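Local coordinates for protein positive phenol-degradative gene regulator (Ralstonia sp. E2, PDB 5FRW) that probably activates transcription of phenol-degradation genes as a sigma-54-dependent regulator, its N-terminal sensory domain binding phenol and zinc, at residues 110-115 and 126-131. Sequence-based numbering, arbitrary orientation.
Sequences VTPLTV and GEFLWE. With IPH (phenol), chain C.
An antiparallel beta hairpin, interrupted by a classic bulge, forms one wall of the phenol pocket in this sensory domain. Thr111 and Leu129 make a hydrogen-bonded pair, with Leu129 N 2.8 Å from Thr111 O. At the bulge Leu113 and Thr114 both face Glu127, whose O accepts from two amides: Leu113 N at 2.7 Å and, longer and more bent, Thr114 N at 3.3 Å. Val110, Pro112, Val115, Phe128 and Trp130 share the ligand face. The Phe128 ring, its CG anti to the carbonyl carbon (chi1 -53°), presents one face to phenol, whose C3 sits over the ring centre, 3.6 Å from Phe128 CZ. Val115 CG2 packs obliquely against Phe128 CZ at 3.8 Å, and Pro112 CB reaches Phe128 CD2 on the same ring. Trp130 NE1 donates to phenol O1 at 3.0 Å, while Val110 CG1 lies in plane at the indole edge, 3.8 Å from Trp130 CD1. Phenol is also hydrogen-bonded to His102 ND1. Helix 97-104 packs on Val110 and Phe128 through Pro99, helix 152-166 meets Trp130 near zinc ligands Cys185 and Glu174, and strand 185-191 continues the sheet beside 126-131.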
loop_
_atom_site.group_PDB
_atom_site.type_symbol
_atom_site.label_atom_id
_atom_site.label_comp_id
_atom_site.label_asym_id
_atom_site.label_seq_id
_atom_site.Cartn_x
_atom_site.Cartn_y
_atom_site.Cartn_z
ATOM N N VAL A 110 -4.841 -16.271 -6.082
ATOM C CA VAL A 110 -4.550 -16.647 -7.461
ATOM C C VAL A 110 -4.516 -18.152 -7.648
ATOM O O VAL A 110 -3.873 -18.867 -6.884
ATOM C CB VAL A 110 -3.199 -16.062 -7.946
ATOM C CG1 VAL A 110 -3.107 -16.135 -9.467
ATOM C CG2 VAL A 110 -3.049 -14.620 -7.503
ATOM N N THR A 111 -5.216 -18.622 -8.676
ATOM C CA THR A 111 -5.173 -20.028 -9.077
ATOM C C THR A 111 -4.786 -20.172 -10.534
ATOM O O THR A 111 -5.531 -19.756 -11.411
ATOM C CB THR A 111 -6.529 -20.722 -8.887
ATOM O OG1 THR A 111 -6.976 -20.547 -7.537
ATOM C CG2 THR A 111 -6.415 -22.207 -9.219
ATOM N N PRO A 112 -3.619 -20.759 -10.804
ATOM C CA PRO A 112 -3.270 -20.967 -12.208
ATOM C C PRO A 112 -4.279 -21.900 -12.867
ATOM O O PRO A 112 -4.556 -22.965 -12.318
ATOM C CB PRO A 112 -1.886 -21.612 -12.138
ATOM C CG PRO A 112 -1.361 -21.245 -10.792
ATOM C CD PRO A 112 -2.557 -21.218 -9.898
ATOM N N LEU A 113 -4.834 -21.512 -14.005
ATOM C CA LEU A 113 -5.789 -22.374 -14.702
ATOM C C LEU A 113 -5.072 -23.303 -15.688
ATOM O O LEU A 113 -5.178 -24.519 -15.590
ATOM C CB LEU A 113 -6.840 -21.528 -15.406
ATOM C CG LEU A 113 -7.841 -20.947 -14.416
ATOM C CD1 LEU A 113 -8.676 -19.838 -15.058
ATOM C CD2 LEU A 113 -8.708 -22.068 -13.865
ATOM N N THR A 114 -4.339 -22.737 -16.632
ATOM C CA THR A 114 -3.325 -23.527 -17.317
ATOM C C THR A 114 -2.185 -22.631 -17.778
ATOM O O THR A 114 -2.387 -21.487 -18.189
ATOM C CB THR A 114 -3.886 -24.324 -18.523
ATOM O OG1 THR A 114 -2.905 -25.284 -18.947
ATOM C CG2 THR A 114 -4.230 -23.410 -19.690
ATOM N N VAL A 115 -0.977 -23.155 -17.674
ATOM C CA VAL A 115 0.199 -22.377 -17.975
ATOM C C VAL A 115 1.148 -23.155 -18.859
ATOM O O VAL A 115 1.617 -24.239 -18.506
ATOM C CB VAL A 115 0.954 -21.957 -16.698
ATOM C CG1 VAL A 115 2.243 -21.215 -17.066
ATOM C CG2 VAL A 115 0.064 -21.114 -15.780
ATOM N N GLY A 126 -0.504 -18.033 -20.406
ATOM C CA GLY A 126 -1.024 -18.248 -19.066
ATOM C C GLY A 126 -2.427 -17.727 -18.787
ATOM O O GLY A 126 -2.750 -16.576 -19.066
ATOM N N GLU A 127 -3.269 -18.579 -18.223
ATOM C CA GLU A 127 -4.575 -18.140 -17.743
ATOM C C GLU A 127 -4.735 -18.486 -16.262
ATOM O O GLU A 127 -4.383 -19.578 -15.816
ATOM C CB GLU A 127 -5.710 -18.750 -18.586
ATOM C CG GLU A 127 -5.366 -20.072 -19.270
ATOM C CD GLU A 127 -6.360 -20.491 -20.380
ATOM O OE1 GLU A 127 -6.646 -19.688 -21.303
ATOM O OE2 GLU A 127 -6.862 -21.639 -20.316
ATOM N N PHE A 128 -5.245 -17.529 -15.502
ATOM C CA PHE A 128 -5.326 -17.650 -14.049
ATOM C C PHE A 128 -6.701 -17.212 -13.602
ATOM O O PHE A 128 -7.296 -16.333 -14.218
ATOM C CB PHE A 128 -4.265 -16.782 -13.346
ATOM C CG PHE A 128 -2.860 -17.021 -13.823
ATOM C CD1 PHE A 128 -2.408 -16.461 -15.002
ATOM C CD2 PHE A 128 -1.991 -17.804 -13.083
ATOM C CE1 PHE A 128 -1.102 -16.686 -15.445
ATOM C CE2 PHE A 128 -0.691 -18.037 -13.518
ATOM C CZ PHE A 128 -0.250 -17.479 -14.697
ATOM N N LEU A 129 -7.182 -17.813 -12.521
ATOM C CA LEU A 129 -8.375 -17.358 -11.822
ATOM C C LEU A 129 -7.954 -16.423 -10.683
ATOM O O LEU A 129 -6.971 -16.687 -9.985
ATOM C CB LEU A 129 -9.159 -18.569 -11.300
ATOM C CG LEU A 129 -10.072 -18.472 -10.072
ATOM C CD1 LEU A 129 -11.374 -17.782 -10.405
ATOM C CD2 LEU A 129 -10.365 -19.854 -9.496
ATOM N N TRP A 130 -8.677 -15.318 -10.536
ATOM C CA TRP A 130 -8.484 -14.379 -9.445
ATOM C C TRP A 130 -9.710 -14.351 -8.546
ATOM O O TRP A 130 -10.777 -13.910 -8.973
ATOM C CB TRP A 130 -8.242 -12.973 -9.964
ATOM C CG TRP A 130 -6.816 -12.660 -10.336
ATOM C CD1 TRP A 130 -5.705 -13.413 -10.078
ATOM C CD2 TRP A 130 -6.360 -11.496 -11.034
ATOM N NE1 TRP A 130 -4.584 -12.780 -10.565
ATOM C CE2 TRP A 130 -4.963 -11.600 -11.155
ATOM C CE3 TRP A 130 -7.001 -10.370 -11.564
ATOM C CZ2 TRP A 130 -4.195 -10.619 -11.783
ATOM C CZ3 TRP A 130 -6.225 -9.399 -12.198
ATOM C CH2 TRP A 130 -4.842 -9.530 -12.289
ATOM N N GLU A 131 -9.551 -14.781 -7.299
ATOM C CA GLU A 131 -10.651 -14.748 -6.337
ATOM C C GLU A 131 -10.372 -13.688 -5.282
ATOM O O GLU A 131 -9.224 -13.508 -4.860
ATOM C CB GLU A 131 -10.852 -16.124 -5.693
ATOM C CG GLU A 131 -11.270 -17.197 -6.684
ATOM C CD GLU A 131 -11.245 -18.598 -6.101
ATOM O OE1 GLU A 131 -10.136 -19.161 -5.922
ATOM O OE2 GLU A 131 -12.342 -19.141 -5.833
HETATM C C1 IPH C . -0.583 -13.263 -10.831
HETATM C C2 IPH C . -0.876 -14.020 -11.965
HETATM C C3 IPH C . 0.142 -14.399 -12.824
HETATM C C4 IPH C . 1.446 -14.018 -12.540
HETATM C C5 IPH C . 1.742 -13.267 -11.411
HETATM C C6 IPH C . 0.723 -12.882 -10.552
HETATM O O1 IPH C . -1.615 -12.872 -9.962
HETATM O O HOH W 1 -8.171 -18.346 -7.241
#